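Local coordinates for protein VlsE1 (Borreliella burgdorferi, PDB 1L8W) that is a variable surface lipoprotein of the outer membrane that probably helps the Lyme disease spirochaete evade the host immune response by antigenic switching, at residues V125-G130 with I163-E168; E129-G134 with K157-G162. One frame throughout, in Å; residues are numbered along the deposited sequence.

Contact 1 of 2, residues V125-G130 with I163-E168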
loop_
_atom_site.group_PDB
_atom_site.type_symbol
_atom_site.label_atom_id
_atom_site.label_comp_id
_atom_site.label_asym_id
_atom_site.label_seq_id
_atom_site.Cartn_x
_atom_site.Cartn_y
_atom_site.Cartn_z
ATOM N N VAL A 125 -9.661 -7.465 -5.927
ATOM C CA VAL A 125 -8.608 -6.734 -6.623
ATOM C C VAL A 125 -9.210 -5.637 -7.489
ATOM O O VAL A 125 -8.609 -4.577 -7.648
ATOM C CB VAL A 125 -7.708 -7.656 -7.517
ATOM C CG1 VAL A 125 -7.250 -8.888 -6.721
ATOM C CG2 VAL A 125 -8.430 -8.041 -8.792
ATOM N N LYS A 126 -10.401 -5.876 -8.035
ATOM C CA LYS A 126 -11.050 -4.868 -8.877
ATOM C C LYS A 126 -11.451 -3.640 -8.057
ATOM O O LYS A 126 -11.509 -2.515 -8.580
ATOM C CB LYS A 126 -12.260 -5.461 -9.601
ATOM C CG LYS A 126 -11.884 -6.441 -10.719
ATOM C CD LYS A 126 -13.128 -6.904 -11.477
ATOM C CE LYS A 126 -12.794 -7.884 -12.600
ATOM N NZ LYS A 126 -11.880 -7.303 -13.617
ATOM N N THR A 127 -11.720 -3.852 -6.772
ATOM C CA THR A 127 -12.040 -2.731 -5.903
ATOM C C THR A 127 -10.735 -1.919 -5.822
ATOM O O THR A 127 -10.736 -0.704 -6.019
ATOM C CB THR A 127 -12.449 -3.191 -4.485
ATOM O OG1 THR A 127 -13.612 -4.028 -4.559
ATOM C CG2 THR A 127 -12.765 -1.988 -3.611
ATOM N N ALA A 128 -9.621 -2.603 -5.562
ATOM C CA ALA A 128 -8.324 -1.935 -5.488
ATOM C C ALA A 128 -7.994 -1.283 -6.835
ATOM O O ALA A 128 -7.582 -0.119 -6.895
ATOM C CB ALA A 128 -7.243 -2.930 -5.123
ATOM N N GLU A 129 -8.166 -2.047 -7.909
ATOM C CA GLU A 129 -7.902 -1.551 -9.259
ATOM C C GLU A 129 -8.655 -0.249 -9.543
ATOM O O GLU A 129 -8.062 0.746 -9.969
ATOM C CB GLU A 129 -8.296 -2.612 -10.304
ATOM C CG GLU A 129 -8.213 -2.115 -11.747
ATOM C CD GLU A 129 -8.900 -3.052 -12.740
ATOM O OE1 GLU A 129 -10.026 -3.489 -12.457
ATOM O OE2 GLU A 129 -8.325 -3.338 -13.804
ATOM N N GLY A 130 -9.961 -0.246 -9.302
ATOM C CA GLY A 130 -10.728 0.959 -9.552
ATOM C C GLY A 130 -10.286 2.139 -8.697
ATOM O O GLY A 130 -10.523 3.302 -9.047
ATOM N N ILE A 163 -7.521 -3.809 -0.574
ATOM C CA ILE A 163 -6.500 -4.632 0.060
ATOM C C ILE A 163 -7.088 -5.454 1.206
ATOM O O ILE A 163 -6.756 -6.624 1.362
ATOM C CB ILE A 163 -5.341 -3.764 0.576
ATOM C CG1 ILE A 163 -4.599 -3.158 -0.615
ATOM C CG2 ILE A 163 -4.404 -4.596 1.442
ATOM C CD1 ILE A 163 -3.362 -2.385 -0.249
ATOM N N LYS A 164 -7.965 -4.850 2.004
ATOM C CA LYS A 164 -8.597 -5.586 3.093
ATOM C C LYS A 164 -9.422 -6.742 2.519
ATOM O O LYS A 164 -9.369 -7.866 3.025
ATOM C CB LYS A 164 -9.505 -4.674 3.926
ATOM C CG LYS A 164 -10.239 -5.423 5.050
ATOM C CD LYS A 164 -10.883 -4.478 6.055
ATOM C CE LYS A 164 -12.240 -3.989 5.592
ATOM N NZ LYS A 164 -13.297 -5.036 5.717
ATOM N N GLU A 165 -10.182 -6.465 1.461
ATOM C CA GLU A 165 -11.003 -7.492 0.819
ATOM C C GLU A 165 -10.137 -8.613 0.256
ATOM O O GLU A 165 -10.484 -9.794 0.347
ATOM C CB GLU A 165 -11.851 -6.871 -0.298
ATOM C CG GLU A 165 -13.203 -6.316 0.177
ATOM C CD GLU A 165 -13.790 -5.263 -0.756
ATOM O OE1 GLU A 165 -13.642 -5.389 -1.990
ATOM O OE2 GLU A 165 -14.419 -4.308 -0.246
ATOM N N ILE A 166 -9.002 -8.246 -0.326
ATOM C CA ILE A 166 -8.108 -9.244 -0.891
ATOM C C ILE A 166 -7.600 -10.172 0.208
ATOM O O ILE A 166 -7.678 -11.392 0.093
ATOM C CB ILE A 166 -6.902 -8.584 -1.570
ATOM C CG1 ILE A 166 -7.330 -7.950 -2.901
ATOM C CG2 ILE A 166 -5.803 -9.613 -1.773
ATOM C CD1 ILE A 166 -6.224 -7.160 -3.593
ATOM N N VAL A 167 -7.094 -9.567 1.279
ATOM C CA VAL A 167 -6.553 -10.303 2.412
ATOM C C VAL A 167 -7.589 -11.197 3.091
ATOM O O VAL A 167 -7.272 -12.311 3.494
ATOM C CB VAL A 167 -5.943 -9.329 3.457
ATOM C CG1 VAL A 167 -5.360 -10.117 4.638
ATOM C CG2 VAL A 167 -4.855 -8.473 2.791
ATOM N N GLU A 168 -8.824 -10.717 3.216
ATOM C CA GLU A 168 -9.871 -11.519 3.846
ATOM C C GLU A 168 -10.283 -12.673 2.930
ATOM O O GLU A 168 -10.457 -13.806 3.383
ATOM C CB GLU A 168 -11.094 -10.656 4.182
ATOM C CG GLU A 168 -10.756 -9.410 4.989
ATOM C CD GLU A 168 -11.968 -8.751 5.637
ATOM O OE1 GLU A 168 -13.020 -8.624 4.972
ATOM O OE2 GLU A 168 -11.854 -8.345 6.816
#

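Contact 2 of 2, residues E129-G134 with K157-G162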
loop_
_atom_site.group_PDB
_atom_site.type_symbol
_atom_site.label_atom_id
_atom_site.label_comp_id
_atom_site.label_asym_id
_atom_site.label_seq_id
_atom_site.Cartn_x
_atom_site.Cartn_y
_atom_site.Cartn_z
ATOM N N GLU A 129 -8.166 -2.047 -7.909
ATOM C CA GLU A 129 -7.902 -1.551 -9.259
ATOM C C GLU A 129 -8.655 -0.249 -9.543
ATOM O O GLU A 129 -8.062 0.746 -9.969
ATOM C CB GLU A 129 -8.296 -2.612 -10.304
ATOM C CG GLU A 129 -8.213 -2.115 -11.747
ATOM C CD GLU A 129 -8.900 -3.052 -12.740
ATOM O OE1 GLU A 129 -10.026 -3.489 -12.457
ATOM O OE2 GLU A 129 -8.325 -3.338 -13.804
ATOM N N GLY A 130 -9.961 -0.246 -9.302
ATOM C CA GLY A 130 -10.728 0.959 -9.552
ATOM C C GLY A 130 -10.286 2.139 -8.697
ATOM O O GLY A 130 -10.523 3.302 -9.047
ATOM N N ALA A 131 -9.648 1.841 -7.569
ATOM C CA ALA A 131 -9.180 2.873 -6.649
ATOM C C ALA A 131 -7.789 3.392 -7.002
ATOM O O ALA A 131 -7.358 4.430 -6.487
ATOM C CB ALA A 131 -9.185 2.327 -5.213
ATOM N N SER A 132 -7.088 2.668 -7.874
ATOM C CA SER A 132 -5.744 3.051 -8.289
ATOM C C SER A 132 -5.796 4.005 -9.497
ATOM O O SER A 132 -5.276 3.716 -10.579
ATOM C CB SER A 132 -4.949 1.792 -8.622
ATOM O OG SER A 132 -4.985 0.883 -7.537
ATOM N N SER A 133 -6.402 5.161 -9.272
ATOM C CA SER A 133 -6.597 6.175 -10.300
ATOM C C SER A 133 -5.510 7.220 -10.454
ATOM O O SER A 133 -5.704 8.195 -11.169
ATOM C CB SER A 133 -7.914 6.895 -10.035
ATOM O OG SER A 133 -7.961 7.318 -8.685
ATOM N N GLY A 134 -4.371 7.036 -9.799
ATOM C CA GLY A 134 -3.323 8.034 -9.911
ATOM C C GLY A 134 -2.542 7.951 -11.204
ATOM O O GLY A 134 -2.591 6.935 -11.905
ATOM N N LYS A 157 -8.875 5.408 0.620
ATOM C CA LYS A 157 -9.773 4.463 1.279
ATOM C C LYS A 157 -10.143 3.285 0.412
ATOM O O LYS A 157 -10.294 2.165 0.913
ATOM C CB LYS A 157 -11.050 5.162 1.750
ATOM C CG LYS A 157 -10.841 6.119 2.902
ATOM C CD LYS A 157 -12.163 6.448 3.568
ATOM C CE LYS A 157 -13.117 7.126 2.605
ATOM N NZ LYS A 157 -12.502 8.364 2.049
ATOM N N GLY A 158 -10.303 3.536 -0.888
ATOM C CA GLY A 158 -10.651 2.461 -1.799
ATOM C C GLY A 158 -9.508 1.482 -1.967
ATOM O O GLY A 158 -9.707 0.270 -2.024
ATOM N N ILE A 159 -8.291 2.002 -2.051
ATOM C CA ILE A 159 -7.149 1.120 -2.211
ATOM C C ILE A 159 -7.024 0.259 -0.957
ATOM O O ILE A 159 -6.773 -0.943 -1.045
ATOM C CB ILE A 159 -5.861 1.934 -2.473
ATOM C CG1 ILE A 159 -5.939 2.564 -3.869
ATOM C CG2 ILE A 159 -4.621 1.042 -2.384
ATOM C CD1 ILE A 159 -4.729 3.394 -4.232
ATOM N N ALA A 160 -7.229 0.877 0.205
ATOM C CA ALA A 160 -7.149 0.160 1.479
ATOM C C ALA A 160 -8.240 -0.915 1.583
ATOM O O ALA A 160 -7.967 -2.072 1.929
ATOM C CB ALA A 160 -7.274 1.147 2.639
ATOM N N LYS A 161 -9.474 -0.532 1.268
ATOM C CA LYS A 161 -10.585 -1.462 1.344
ATOM C C LYS A 161 -10.365 -2.615 0.385
ATOM O O LYS A 161 -10.679 -3.765 0.701
ATOM C CB LYS A 161 -11.900 -0.751 1.023
ATOM C CG LYS A 161 -13.105 -1.670 1.026
ATOM C CD LYS A 161 -14.383 -0.891 0.787
ATOM C CE LYS A 161 -15.598 -1.806 0.787
ATOM N NZ LYS A 161 -16.855 -1.038 0.583
ATOM N N GLY A 162 -9.824 -2.309 -0.791
ATOM C CA GLY A 162 -9.569 -3.356 -1.760
ATOM C C GLY A 162 -8.591 -4.342 -1.156
ATOM O O GLY A 162 -8.798 -5.552 -1.204
#

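Contact 1 of 2, residues V125-G130 with I163-E168
V125 and I166 form the apolar half of this helix-helix contact, and T127 and E165 the polar half, where helix 106-131 packs against helix 153-170 in the mainly helical fold of VlsE. The nearest CA atoms, those of V125 and I166, are 6.3 Å apart. The tight part is aliphatic. I166 reaches across with CD1, which stops 3.7 Å from V125 CG1, while I166 CG1 lies 3.9 Å from V125 N; the two side chains cross at about a right angle. Because CG1 of I166 is anti to its own carbonyl carbon (chi1 -74°) and chi2 is extended at 175°, the methyl end comes to rest against the backbone as well as the side chain of V125. Both residues are buried: V125 also leans on V69 and A70 of helix 59-80, and I166 on I316 and I320 of helix 294-333.

The other flank is looser and partly open to solvent. Here E165 extends beyond CG and presents a single carboxylate oxygen to the T127 hydroxyl. T127 OG1 also has the carbonyl oxygen of K123 as a hydrogen-bonding partner, one turn back in its own helix. Oxygen OE1 of E165 lies 2.9 Å from T127 OG1 and 3.5 Å from T127 CB.

Contact 2 of 2, residues E129-G134 with K157-G162
The C-terminal end of helix 106-131, where the chain leaves the helix for a turn, sits here against a glycine-bearing face of helix 153-170. A131 and G158 mark the close approach, with their CA atoms 5.1 Å apart. The evidence for tight packing is the place of the A131 methyl: CB points at the opposite helix and lies 3.4 Å from G158 C and 3.3 Å from I159 N, so it rests on the peptide link between these two residues. G158 brings no side chain to this face, and the A131 methyl sits directly against its backbone.

I159 closes the side of the contact. Its side chain leaves the helix at an angle to the other segment, but with CG1 anti to the carbonyl carbon (chi1 -70°) and the chain extended beyond CG1, its end comes nearer and runs out beside the helix end. There I159 CG1 comes within 3.5 Å of A131 CB, and I159 CD1 is 3.6 Å from A131 O. That carbonyl oxygen is hydrogen-bonded to the hydroxyl of S155, a residue of the same facing helix.

Next along the chain, S132 is the centre of an inverse gamma turn (phi -88°, psi 63°). Its hydroxyl touches I159 only loosely, OG standing 4.1 Å from I159 CG1; the polar partner of S132 OG is the carbonyl oxygen of A128, back in the last turn of the helix. The S132 side chain also meets V62, K63 and F66 of helix 59-80. No hydrogen bond joins the two segments, and the alanine methyl set against a glycine backbone is typical of close helix-helix packing through small residues.

Overall arrangement
Contacts 1 and 2 are successive parts of one interface between helix 106-131 and helix 153-170, with centres 8 Å apart on the same side of the chain's centre. The helices run antiparallel: moving from 125-130 to 129-134 on the first goes with moving back from 163-168 to 157-162 on the second. E129 and G130 belong to both ranges, and T127 CG2 packs 3.9 Å from G162 CA, so the two are continuous. Nested along the chain, contact 2 lies inside contact 1 and closes the shorter connection, which includes strand 141-142. Together they join helix 153-170 to the helical body of this surface antigen.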